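Local coordinates for putative sugar binding protein (Salmonella enterica subsp. enterica serovar Typhimurium, PDB 3KNZ), which probably binds sugar phosphates or related carbohydrate derivatives through SIS-type domains, though its exact substrate and any enzymatic activity remain unproven, at residues A[119-124]-A[141-146]; A[210-215]-A[312-317]; A[217-222]-A[299-304]; A[275-280]-A[284-289]. All blocks are in the same frame, centred on the assembly; numbering follows the deposited sequence.

Interaction 1: residues A[119-124]-A[141-146]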
loop_
_atom_site.group_PDB
_atom_site.type_symbol
_atom_site.label_atom_id
_atom_site.label_comp_id
_atom_site.label_asym_id
_atom_site.label_seq_id
_atom_site.Cartn_x
_atom_site.Cartn_y
_atom_site.Cartn_z
ATOM N N ARG A 119 7.376 -15.057 12.629
ATOM C CA ARG A 119 8.670 -14.673 12.082
ATOM C C ARG A 119 9.317 -13.586 12.927
ATOM O O ARG A 119 10.528 -13.616 13.157
ATOM C CB ARG A 119 8.559 -14.228 10.627
ATOM C CG ARG A 119 8.275 -15.371 9.659
ATOM C CD ARG A 119 8.435 -14.935 8.206
ATOM N NE ARG A 119 7.593 -13.790 7.866
ATOM C CZ ARG A 119 6.334 -13.873 7.434
ATOM N NH1 ARG A 119 5.745 -15.052 7.285
ATOM N NH2 ARG A 119 5.658 -12.765 7.153
ATOM N N ALA A 120 8.511 -12.639 13.397
ATOM C CA ALA A 120 9.019 -11.552 14.225
ATOM C C ALA A 120 9.492 -12.098 15.565
ATOM O O ALA A 120 10.523 -11.684 16.100
ATOM C CB ALA A 120 7.947 -10.492 14.435
ATOM N N ARG A 121 8.744 -13.054 16.091
ATOM C CA ARG A 121 9.057 -13.617 17.386
ATOM C C ARG A 121 10.369 -14.408 17.346
ATOM O O ARG A 121 11.175 -14.333 18.271
ATOM C CB ARG A 121 7.900 -14.506 17.850
ATOM C CG ARG A 121 7.743 -14.587 19.353
ATOM C CD ARG A 121 6.586 -15.480 19.708
ATOM N NE ARG A 121 6.122 -15.260 21.070
ATOM C CZ ARG A 121 5.115 -15.926 21.622
ATOM N NH1 ARG A 121 4.481 -16.863 20.932
ATOM N NH2 ARG A 121 4.743 -15.664 22.868
ATOM N N ASN A 122 10.594 -15.146 16.264
ATOM C CA ASN A 122 11.789 -15.975 16.143
ATOM C C ASN A 122 13.085 -15.186 16.094
ATOM O O ASN A 122 14.162 -15.738 16.318
ATOM C CB ASN A 122 11.689 -16.888 14.917
ATOM C CG ASN A 122 10.563 -17.913 15.036
ATOM O OD1 ASN A 122 10.094 -18.226 16.141
ATOM N ND2 ASN A 122 10.125 -18.445 13.894
ATOM N N VAL A 123 12.982 -13.894 15.813
ATOM C CA VAL A 123 14.157 -13.041 15.722
ATOM C C VAL A 123 14.322 -12.120 16.942
ATOM O O VAL A 123 15.310 -11.395 17.045
ATOM C CB VAL A 123 14.130 -12.239 14.411
ATOM C CG1 VAL A 123 15.086 -11.085 14.462
ATOM C CG2 VAL A 123 14.456 -13.154 13.250
ATOM N N GLY A 124 13.370 -12.155 17.871
ATOM C CA GLY A 124 13.479 -11.349 19.082
ATOM C C GLY A 124 12.517 -10.183 19.252
ATOM O O GLY A 124 12.536 -9.515 20.282
ATOM N N ALA A 141 0.825 -16.666 18.766
ATOM C CA ALA A 141 2.141 -16.109 18.564
ATOM C C ALA A 141 2.232 -14.748 19.210
ATOM O O ALA A 141 3.032 -13.915 18.793
ATOM C CB ALA A 141 2.417 -16.000 17.081
ATOM N N ALA A 142 1.424 -14.524 20.236
ATOM C CA ALA A 142 1.372 -13.227 20.888
ATOM C C ALA A 142 1.950 -13.231 22.297
ATOM O O ALA A 142 1.525 -14.011 23.147
ATOM C CB ALA A 142 -0.064 -12.743 20.930
ATOM N N ASP A 143 2.921 -12.357 22.544
ATOM C CA ASP A 143 3.458 -12.179 23.886
ATOM C C ASP A 143 2.415 -11.448 24.726
ATOM O O ASP A 143 2.393 -11.562 25.943
ATOM C CB ASP A 143 4.725 -11.330 23.847
ATOM C CG ASP A 143 5.826 -11.969 23.049
ATOM O OD1 ASP A 143 6.068 -13.177 23.241
ATOM O OD2 ASP A 143 6.457 -11.257 22.241
ATOM N N TYR A 144 1.568 -10.664 24.059
ATOM C CA TYR A 144 0.529 -9.892 24.734
ATOM C C TYR A 144 -0.784 -9.893 23.952
ATOM O O TYR A 144 -0.875 -9.307 22.879
ATOM C CB TYR A 144 1.023 -8.460 24.979
ATOM C CG TYR A 144 2.271 -8.445 25.826
ATOM C CD1 TYR A 144 2.190 -8.490 27.214
ATOM C CD2 TYR A 144 3.534 -8.441 25.240
ATOM C CE1 TYR A 144 3.329 -8.506 27.994
ATOM C CE2 TYR A 144 4.685 -8.457 26.016
ATOM C CZ TYR A 144 4.575 -8.486 27.392
ATOM O OH TYR A 144 5.712 -8.497 28.172
ATOM N N ILE A 145 -1.797 -10.570 24.489
ATOM C CA ILE A 145 -3.099 -10.610 23.845
ATOM C C ILE A 145 -3.851 -9.319 24.164
ATOM O O ILE A 145 -4.287 -9.120 25.298
ATOM C CB ILE A 145 -3.948 -11.810 24.305
ATOM C CG1 ILE A 145 -3.294 -13.138 23.923
ATOM C CG2 ILE A 145 -5.328 -11.756 23.683
ATOM C CD1 ILE A 145 -2.104 -13.520 24.764
ATOM N N LEU A 146 -3.999 -8.454 23.162
ATOM C CA LEU A 146 -4.707 -7.170 23.316
ATOM C C LEU A 146 -6.082 -7.213 22.617
ATOM O O LEU A 146 -6.494 -6.264 21.941
ATOM C CB LEU A 146 -3.852 -6.035 22.738
ATOM C CG LEU A 146 -2.374 -6.000 23.168
ATOM C CD1 LEU A 146 -1.660 -4.795 22.544
ATOM C CD2 LEU A 146 -2.235 -5.999 24.696
#
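R121 reaches from helix 111-122 to D143 and to the backbone of A141 and A142, and its path can be followed atom by atom. CB leaves the helix toward 141-146. With CG anti to the backbone N (chi1 -151°) and the chain extended from there to NE, the arm is long enough to cross the gap. CD passes 4.0 Å from A141 O. At NE the polar contact begins, a hydrogen bond of 3.0 Å to D143 OD1. CZ lies 3.9 Å from A141 C, because the backbone of A141 and A142 lies over one face of the guanidinium. NH1 sits against that backbone, 3.4 Å from A141 CA. The helix and the short strand 144-145 belong to the SIS domain, in which 144-145 is an outermost strand of a five-stranded parallel sheet; R121 thus ties a helix end to the turn leading into this edge strand. NH2 completes a side-on salt bridge, 2.8 Å from the same D143 OD1. Both N-H...O angles are bent, 137° at NE and 142° at NH2, as expected when two donors converge on one oxygen. That oxygen lies near the guanidinium plane, yet both nitrogens approach it from one face of the carboxylate. D143 OD2 accepts instead from the backbone N of T127, and A141 O from T127 OG1, which anchors the acceptor side to strand 126-131.

Interaction 2: residues A[210-215]-A[312-317]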
loop_
_atom_site.group_PDB
_atom_site.type_symbol
_atom_site.label_atom_id
_atom_site.label_comp_id
_atom_site.label_asym_id
_atom_site.label_seq_id
_atom_site.Cartn_x
_atom_site.Cartn_y
_atom_site.Cartn_z
ATOM N N GLN A 210 -28.248 8.313 6.896
ATOM C CA GLN A 210 -29.304 7.476 6.344
ATOM C C GLN A 210 -30.178 8.301 5.416
ATOM O O GLN A 210 -30.517 7.872 4.315
ATOM C CB GLN A 210 -30.142 6.865 7.463
ATOM C CG GLN A 210 -31.288 5.997 6.976
ATOM C CD GLN A 210 -32.097 5.374 8.110
ATOM O OE1 GLN A 210 -31.586 5.141 9.206
ATOM N NE2 GLN A 210 -33.359 5.080 7.838
ATOM N N ALA A 211 -30.532 9.496 5.864
ATOM C CA ALA A 211 -31.362 10.390 5.075
ATOM C C ALA A 211 -30.645 10.749 3.771
ATOM O O ALA A 211 -31.228 10.700 2.685
ATOM C CB ALA A 211 -31.693 11.643 5.880
ATOM N N TRP A 212 -29.371 11.098 3.888
ATOM C CA TRP A 212 -28.559 11.444 2.729
ATOM C C TRP A 212 -28.438 10.272 1.770
ATOM O O TRP A 212 -28.614 10.431 0.562
ATOM C CB TRP A 212 -27.178 11.891 3.194
ATOM C CG TRP A 212 -26.157 11.985 2.123
ATOM C CD1 TRP A 212 -26.023 12.980 1.208
ATOM C CD2 TRP A 212 -25.086 11.064 1.884
ATOM N NE1 TRP A 212 -24.946 12.724 0.391
ATOM C CE2 TRP A 212 -24.355 11.553 0.788
ATOM C CE3 TRP A 212 -24.686 9.865 2.480
ATOM C CZ2 TRP A 212 -23.239 10.889 0.279
ATOM C CZ3 TRP A 212 -23.580 9.206 1.973
ATOM C CH2 TRP A 212 -22.869 9.718 0.886
ATOM N N ALA A 213 -28.139 9.096 2.314
ATOM C CA ALA A 213 -28.001 7.890 1.504
ATOM C C ALA A 213 -29.304 7.571 0.764
ATOM O O ALA A 213 -29.279 7.163 -0.394
ATOM C CB ALA A 213 -27.576 6.718 2.366
ATOM N N GLN A 214 -30.443 7.757 1.424
ATOM C CA GLN A 214 -31.726 7.504 0.772
ATOM C C GLN A 214 -32.024 8.562 -0.301
ATOM O O GLN A 214 -32.580 8.234 -1.341
ATOM C CB GLN A 214 -32.857 7.389 1.800
ATOM C CG GLN A 214 -32.744 6.126 2.655
ATOM C CD GLN A 214 -33.755 6.058 3.791
ATOM O OE1 GLN A 214 -34.576 6.956 3.971
ATOM N NE2 GLN A 214 -33.691 4.985 4.570
ATOM N N THR A 215 -31.631 9.814 -0.065
ATOM C CA THR A 215 -31.848 10.885 -1.047
ATOM C C THR A 215 -30.995 10.686 -2.299
ATOM O O THR A 215 -31.420 11.021 -3.401
ATOM C CB THR A 215 -31.525 12.296 -0.479
ATOM O OG1 THR A 215 -32.295 12.543 0.709
ATOM C CG2 THR A 215 -31.834 13.383 -1.523
ATOM N N LEU A 312 -27.149 16.588 -3.475
ATOM C CA LEU A 312 -26.099 15.578 -3.574
ATOM C C LEU A 312 -25.188 15.455 -2.350
ATOM O O LEU A 312 -24.912 14.350 -1.884
ATOM C CB LEU A 312 -25.236 15.881 -4.801
ATOM C CG LEU A 312 -25.980 16.024 -6.133
ATOM C CD1 LEU A 312 -25.010 16.481 -7.222
ATOM C CD2 LEU A 312 -26.684 14.726 -6.521
ATOM N N ASN A 313 -24.713 16.588 -1.841
ATOM C CA ASN A 313 -23.761 16.589 -0.730
ATOM C C ASN A 313 -24.362 16.262 0.624
ATOM O O ASN A 313 -25.575 16.330 0.811
ATOM C CB ASN A 313 -23.091 17.956 -0.620
ATOM C CG ASN A 313 -22.322 18.324 -1.850
ATOM O OD1 ASN A 313 -22.001 17.474 -2.675
ATOM N ND2 ASN A 313 -22.021 19.607 -1.992
ATOM N N LEU A 314 -23.486 15.899 1.559
ATOM C CA LEU A 314 -23.868 15.657 2.944
ATOM C C LEU A 314 -23.270 16.761 3.787
ATOM O O LEU A 314 -22.172 16.615 4.329
ATOM C CB LEU A 314 -23.389 14.290 3.454
ATOM C CG LEU A 314 -23.551 14.053 4.972
ATOM C CD1 LEU A 314 -24.926 14.513 5.483
ATOM C CD2 LEU A 314 -23.272 12.591 5.358
ATOM N N ASN A 315 -23.972 17.886 3.852
ATOM C CA ASN A 315 -23.539 18.979 4.699
ATOM C C ASN A 315 -24.016 18.653 6.108
ATOM O O ASN A 315 -25.211 18.539 6.358
ATOM C CB ASN A 315 -24.094 20.305 4.208
ATOM C CG ASN A 315 -23.679 21.462 5.083
ATOM O OD1 ASN A 315 -24.050 21.529 6.252
ATOM N ND2 ASN A 315 -22.924 22.398 4.513
ATOM N N PHE A 316 -23.073 18.470 7.022
ATOM C CA PHE A 316 -23.395 18.071 8.379
ATOM C C PHE A 316 -22.398 18.665 9.370
ATOM O O PHE A 316 -21.208 18.734 9.086
ATOM C CB PHE A 316 -23.391 16.542 8.462
ATOM C CG PHE A 316 -23.582 16.002 9.851
ATOM C CD1 PHE A 316 -24.855 15.732 10.336
ATOM C CD2 PHE A 316 -22.486 15.751 10.670
ATOM C CE1 PHE A 316 -25.036 15.235 11.622
ATOM C CE2 PHE A 316 -22.659 15.247 11.947
ATOM C CZ PHE A 316 -23.938 14.990 12.426
ATOM N N PRO A 317 -22.882 19.090 10.544
ATOM C CA PRO A 317 -22.003 19.697 11.545
ATOM C C PRO A 317 -21.097 18.699 12.276
ATOM O O PRO A 317 -21.302 18.421 13.445
ATOM C CB PRO A 317 -22.996 20.337 12.524
ATOM C CG PRO A 317 -24.225 19.503 12.414
ATOM C CD PRO A 317 -24.292 19.072 10.982
#
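W212 lays the face of its five-membered ring over L314 CB, 3.7 Å from the ring centroid and only 7° off the ring normal, a CH-pi contact. The two side chains cross at roughly a right angle, and L314 CD1 comes back toward the helix to meet W212 CB at 4.1 Å. While the face is used in this way, the edge serves a polar contact: NE1 donates to L312 O over 2.8 Å, with the oxygen close to the indole plane. The bond is fairly straight at the hydrogen (154°), although the donor stands tilted from the carbonyl plane. CG set anti to the backbone N of W212 (chi1 167°) brings the indole off helix 185-215 toward 312-317, and face and edge contacts together fix how the ring can turn. N313 O adds an approach of 3.4 Å to CD1, oblique to the ring. I303 and L336 also pack on the indole, so its N-H is buried and satisfied by a strand-side carbonyl. A long helix is thereby clamped against 314-315, an outermost strand of a five-stranded parallel sheet with order 2-1-3-4-5, a helix-covered alpha/beta layer consistent with the SIS fold.

Interaction 3: residues A[217-222]-A[299-304]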
loop_
_atom_site.group_PDB
_atom_site.type_symbol
_atom_site.label_atom_id
_atom_site.label_comp_id
_atom_site.label_asym_id
_atom_site.label_seq_id
_atom_site.Cartn_x
_atom_site.Cartn_y
_atom_site.Cartn_z
ATOM N N ALA A 217 -29.755 7.653 -3.282
ATOM C CA ALA A 217 -29.772 6.214 -3.521
ATOM C C ALA A 217 -29.623 5.876 -4.999
ATOM O O ALA A 217 -28.576 5.386 -5.431
ATOM C CB ALA A 217 -31.079 5.614 -2.979
ATOM N N LEU A 218 -30.682 6.157 -5.759
ATOM C CA LEU A 218 -30.761 5.846 -7.194
ATOM C C LEU A 218 -29.543 6.294 -8.019
ATOM O O LEU A 218 -29.010 5.517 -8.817
ATOM C CB LEU A 218 -32.054 6.436 -7.785
ATOM C CG LEU A 218 -33.355 5.816 -7.255
ATOM C CD1 LEU A 218 -34.581 6.637 -7.651
ATOM C CD2 LEU A 218 -33.490 4.360 -7.718
ATOM N N ALA A 219 -29.103 7.537 -7.828
ATOM C CA ALA A 219 -27.967 8.062 -8.581
ATOM C C ALA A 219 -26.736 7.161 -8.447
ATOM O O ALA A 219 -26.095 6.813 -9.447
ATOM C CB ALA A 219 -27.649 9.483 -8.128
ATOM N N LEU A 220 -26.413 6.775 -7.213
ATOM C CA LEU A 220 -25.241 5.933 -6.960
ATOM C C LEU A 220 -25.414 4.507 -7.485
ATOM O O LEU A 220 -24.437 3.860 -7.859
ATOM C CB LEU A 220 -24.865 5.943 -5.472
ATOM C CG LEU A 220 -24.270 7.265 -4.963
ATOM C CD1 LEU A 220 -24.210 7.285 -3.447
ATOM C CD2 LEU A 220 -22.895 7.520 -5.553
ATOM N N ARG A 221 -26.652 4.021 -7.521
ATOM C CA ARG A 221 -26.927 2.698 -8.084
ATOM C C ARG A 221 -26.611 2.702 -9.588
ATOM O O ARG A 221 -26.019 1.756 -10.108
ATOM C CB ARG A 221 -28.396 2.305 -7.892
ATOM C CG ARG A 221 -28.868 2.192 -6.447
ATOM C CD ARG A 221 -30.339 1.777 -6.385
ATOM N N ASP A 222 -26.995 3.783 -10.271
ATOM C CA ASP A 222 -26.811 3.911 -11.726
ATOM C C ASP A 222 -25.383 4.274 -12.202
ATOM O O ASP A 222 -25.182 4.552 -13.386
ATOM C CB ASP A 222 -27.816 4.936 -12.281
ATOM N N SER A 299 -22.473 13.379 -11.114
ATOM C CA SER A 299 -22.271 12.403 -10.040
ATOM C C SER A 299 -21.116 12.740 -9.105
ATOM O O SER A 299 -20.191 11.948 -8.934
ATOM C CB SER A 299 -22.066 11.001 -10.617
ATOM O OG SER A 299 -23.213 10.584 -11.335
ATOM N N ILE A 300 -21.189 13.912 -8.484
ATOM C CA ILE A 300 -20.182 14.337 -7.516
ATOM C C ILE A 300 -20.879 14.554 -6.177
ATOM O O ILE A 300 -21.856 15.288 -6.104
ATOM C CB ILE A 300 -19.455 15.595 -8.000
ATOM C CG1 ILE A 300 -18.609 15.224 -9.223
ATOM C CG2 ILE A 300 -18.584 16.164 -6.903
ATOM C CD1 ILE A 300 -17.982 16.397 -9.920
ATOM N N TYR A 301 -20.383 13.880 -5.137
ATOM C CA TYR A 301 -20.970 13.923 -3.794
ATOM C C TYR A 301 -19.908 14.291 -2.763
ATOM O O TYR A 301 -18.967 13.535 -2.541
ATOM C CB TYR A 301 -21.555 12.553 -3.442
ATOM C CG TYR A 301 -22.530 12.021 -4.466
ATOM C CD1 TYR A 301 -22.079 11.346 -5.599
ATOM C CD2 TYR A 301 -23.900 12.193 -4.307
ATOM C CE1 TYR A 301 -22.961 10.867 -6.537
ATOM C CE2 TYR A 301 -24.788 11.715 -5.239
ATOM C CZ TYR A 301 -24.316 11.053 -6.351
ATOM O OH TYR A 301 -25.205 10.567 -7.277
ATOM N N ARG A 302 -20.073 15.442 -2.124
ATOM C CA ARG A 302 -19.108 15.935 -1.152
ATOM C C ARG A 302 -19.650 15.843 0.269
ATOM O O ARG A 302 -20.808 16.144 0.523
ATOM C CB ARG A 302 -18.708 17.374 -1.516
ATOM C CG ARG A 302 -17.916 17.455 -2.829
ATOM C CD ARG A 302 -17.830 18.862 -3.412
ATOM N NE ARG A 302 -17.058 19.801 -2.596
ATOM C CZ ARG A 302 -15.739 19.956 -2.654
ATOM N NH1 ARG A 302 -15.015 19.219 -3.475
ATOM N NH2 ARG A 302 -15.132 20.837 -1.882
ATOM N N ILE A 303 -18.794 15.411 1.190
ATOM C CA ILE A 303 -19.163 15.231 2.585
ATOM C C ILE A 303 -18.306 16.106 3.475
ATOM O O ILE A 303 -17.095 15.949 3.522
ATOM C CB ILE A 303 -18.944 13.776 3.026
ATOM C CG1 ILE A 303 -19.805 12.820 2.189
ATOM C CG2 ILE A 303 -19.257 13.625 4.510
ATOM C CD1 ILE A 303 -19.402 11.352 2.323
ATOM N N GLY A 304 -18.938 17.028 4.190
ATOM C CA GLY A 304 -18.208 17.917 5.089
ATOM C C GLY A 304 -19.120 18.911 5.769
ATOM O O GLY A 304 -20.307 18.966 5.467
#
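A219, on the short helix 217-221, is the first residue along this segment whose side chain meets Y301 of strand 300-304. Its CB points toward the strand and lies at the edge of the tyrosine ring, near the ring plane, 4.1 Å from Y301 CZ. The still shorter separation from the hydroxyl oxygen is a clash in the model and is doubtful evidence of anything. L220 follows and carries the rest of the contact. Its side chain does not start out toward the strand, but with CG anti to the carbonyl carbon (chi1 -71°) the branched end swings nearer. L220 CG then stands over one face of the Y301 ring, 4.0 Å from CZ. The methyl CD2 lies over the same face, offset toward the CD1-CE1 side and 3.5 Å from CE1. The two side chains run antiparallel alongside each other. Around this pair, L336 of helix 326-339 packs on L220, and N216 and L312 pack on Y301. The backbone of Y301 is bonded to L275 and M277 of the adjacent parallel strand, so the ring is presented from a firmly held position in the sheet. A short helix that follows the long helix 185-215 is thus packed on strand 300-304 of a five-stranded parallel sheet, consistent with an SIS-like alpha/beta layer. With a leucine against an aromatic face as its secure element, the contact implies that dispersion and the exclusion of water, rather than directional bonds, probably join this helix to the sheet.

Interaction 4: residues A[275-280]-A[284-289]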
loop_
_atom_site.group_PDB
_atom_site.type_symbol
_atom_site.label_atom_id
_atom_site.label_comp_id
_atom_site.label_asym_id
_atom_site.label_seq_id
_atom_site.Cartn_x
_atom_site.Cartn_y
_atom_site.Cartn_z
ATOM N N LEU A 275 -17.962 10.234 -7.967
ATOM C CA LEU A 275 -16.968 10.618 -6.988
ATOM C C LEU A 275 -17.646 10.959 -5.670
ATOM O O LEU A 275 -18.657 11.665 -5.646
ATOM C CB LEU A 275 -16.179 11.838 -7.476
ATOM C CG LEU A 275 -15.022 12.299 -6.580
ATOM C CD1 LEU A 275 -13.962 11.209 -6.482
ATOM C CD2 LEU A 275 -14.408 13.586 -7.109
ATOM N N ILE A 276 -17.113 10.408 -4.586
ATOM C CA ILE A 276 -17.539 10.762 -3.255
ATOM C C ILE A 276 -16.273 11.346 -2.678
ATOM O O ILE A 276 -15.217 10.711 -2.694
ATOM C CB ILE A 276 -18.037 9.576 -2.425
ATOM C CG1 ILE A 276 -19.306 8.982 -3.060
ATOM C CG2 ILE A 276 -18.338 10.037 -1.005
ATOM C CD1 ILE A 276 -19.866 7.765 -2.350
HETATM N N MSE A 277 -16.365 12.576 -2.205
HETATM C CA MSE A 277 -15.206 13.288 -1.720
HETATM C C MSE A 277 -15.456 13.708 -0.292
HETATM O O MSE A 277 -16.565 14.121 0.056
HETATM C CB MSE A 277 -14.999 14.519 -2.599
HETATM C CG MSE A 277 -13.603 15.103 -2.593
HETATM SE SE MSE A 277 -13.526 16.703 -3.708
HETATM C CE MSE A 277 -14.689 16.132 -5.155
ATOM N N LEU A 278 -14.425 13.576 0.538
ATOM C CA LEU A 278 -14.492 13.982 1.936
ATOM C C LEU A 278 -13.832 15.347 2.070
ATOM O O LEU A 278 -12.651 15.511 1.729
ATOM C CB LEU A 278 -13.776 12.969 2.835
ATOM C CG LEU A 278 -14.301 11.532 2.768
ATOM C CD1 LEU A 278 -13.537 10.612 3.734
ATOM C CD2 LEU A 278 -15.798 11.495 3.061
ATOM N N ASP A 279 -14.604 16.323 2.543
ATOM C CA ASP A 279 -14.109 17.678 2.739
ATOM C C ASP A 279 -14.220 18.078 4.206
ATOM O O ASP A 279 -15.141 18.795 4.586
ATOM C CB ASP A 279 -14.885 18.690 1.884
ATOM C CG ASP A 279 -14.609 18.547 0.400
ATOM O OD1 ASP A 279 -15.270 17.716 -0.260
ATOM O OD2 ASP A 279 -13.767 19.314 -0.116
ATOM N N PRO A 280 -13.273 17.624 5.038
ATOM C CA PRO A 280 -13.341 17.998 6.452
ATOM C C PRO A 280 -13.251 19.511 6.679
ATOM O O PRO A 280 -13.837 20.032 7.623
ATOM C CB PRO A 280 -12.141 17.273 7.080
ATOM C CG PRO A 280 -11.282 16.810 5.942
ATOM C CD PRO A 280 -12.151 16.716 4.735
ATOM N N ALA A 284 -8.992 24.790 -1.232
ATOM C CA ALA A 284 -9.050 25.364 -2.563
ATOM C C ALA A 284 -8.903 24.297 -3.639
ATOM O O ALA A 284 -9.694 24.247 -4.578
ATOM C CB ALA A 284 -7.974 26.426 -2.713
ATOM N N ARG A 285 -7.894 23.445 -3.506
ATOM C CA ARG A 285 -7.653 22.404 -4.507
ATOM C C ARG A 285 -8.808 21.401 -4.645
ATOM O O ARG A 285 -9.131 20.976 -5.758
ATOM C CB ARG A 285 -6.330 21.681 -4.234
ATOM C CG ARG A 285 -5.111 22.556 -4.486
ATOM C CD ARG A 285 -3.791 21.848 -4.204
ATOM N NE ARG A 285 -3.548 20.666 -5.043
ATOM C CZ ARG A 285 -3.094 20.692 -6.300
ATOM N NH1 ARG A 285 -2.870 21.845 -6.920
ATOM N NH2 ARG A 285 -2.891 19.553 -6.956
ATOM N N GLN A 286 -9.436 21.021 -3.539
ATOM C CA GLN A 286 -10.550 20.086 -3.626
ATOM C C GLN A 286 -11.745 20.740 -4.319
ATOM O O GLN A 286 -12.432 20.091 -5.117
ATOM C CB GLN A 286 -10.926 19.503 -2.258
ATOM C CG GLN A 286 -9.798 18.658 -1.675
ATOM C CD GLN A 286 -10.241 17.649 -0.621
ATOM O OE1 GLN A 286 -11.407 17.603 -0.215
ATOM N NE2 GLN A 286 -9.302 16.821 -0.182
ATOM N N ASP A 287 -11.989 22.017 -4.028
ATOM C CA ASP A 287 -13.079 22.749 -4.668
ATOM C C ASP A 287 -12.846 22.842 -6.159
ATOM O O ASP A 287 -13.766 22.681 -6.948
ATOM C CB ASP A 287 -13.205 24.165 -4.104
ATOM C CG ASP A 287 -13.864 24.200 -2.749
ATOM O OD1 ASP A 287 -14.456 23.177 -2.330
ATOM O OD2 ASP A 287 -13.803 25.268 -2.111
ATOM N N ARG A 288 -11.606 23.118 -6.538
ATOM C CA ARG A 288 -11.245 23.221 -7.933
ATOM C C ARG A 288 -11.528 21.891 -8.631
ATOM O O ARG A 288 -12.122 21.861 -9.703
ATOM C CB ARG A 288 -9.763 23.567 -8.056
ATOM C CG ARG A 288 -9.299 23.909 -9.463
ATOM C CD ARG A 288 -9.550 25.369 -9.795
ATOM N NE ARG A 288 -9.136 25.679 -11.164
ATOM C CZ ARG A 288 -9.965 25.904 -12.183
ATOM N NH1 ARG A 288 -11.285 25.905 -12.005
ATOM N NH2 ARG A 288 -9.468 26.163 -13.387
ATOM N N LEU A 289 -11.111 20.787 -8.027
ATOM C CA LEU A 289 -11.344 19.492 -8.642
ATOM C C LEU A 289 -12.830 19.230 -8.815
ATOM O O LEU A 289 -13.254 18.731 -9.860
ATOM C CB LEU A 289 -10.721 18.343 -7.835
ATOM C CG LEU A 289 -10.888 16.967 -8.516
ATOM C CD1 LEU A 289 -10.177 16.930 -9.872
ATOM C CD2 LEU A 289 -10.384 15.835 -7.657
#
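M277, a selenomethionine, has CG anti to its backbone N (chi1 -159°), and this with an extended chi2 carries SE out to the helix; the bend at chi3 turns only the terminal methyl. Q286 sets CG anti to its carbonyl carbon and runs extended beyond it, back toward the strand. SE comes to rest 3.8 Å from Q286 O and 4.1 Å from Q286 CB, against the first turn of the helix. This approach is packing, since Q286 O accepts a hydrogen bond from R302 NH1. The extended glutamine brings its carboxamide to the end of the strand: Q286 CD is 4.0 Å from L278 O and 3.9 Å from D279 OD2. Strand 273-278 and helix 284-296 are the first two elements of a beta-alpha-beta unit completed by strand 300-304, so the contact closes the helix back over the strand that precedes it. The D279 carboxylate is turned almost perpendicular to the amide (81°), and its OD2 also touches Q286 CB at 3.6 Å. The main polar partner of D279 is R302 of that third element, which also forms a salt bridge with D287. D279 OD2 and D287 OD1 are 4.5 Å apart, and the shared arginine probably offsets the repulsion between them.

Interaction 1 closes before the others begin along the chain and lies on the opposite side of its centre, 42 to 44 Å from them between centres. It belongs to one five-stranded parallel sheet; interactions 2, 3 and 4 belong to a second. In sequence, interaction 4 falls within the span of interaction 3, which itself falls within that of interaction 2. Centres of interactions 2 and 3 are 9 Å apart, and their strands 314-315 and 300-304 are neighbours. Interactions 3 and 4 lie 14 Å apart on neighbouring strands 300-304 and 273-278. The two sheets share one strand order, so the chain probably holds two SIS-type units, each secured by its own helix and strand contacts.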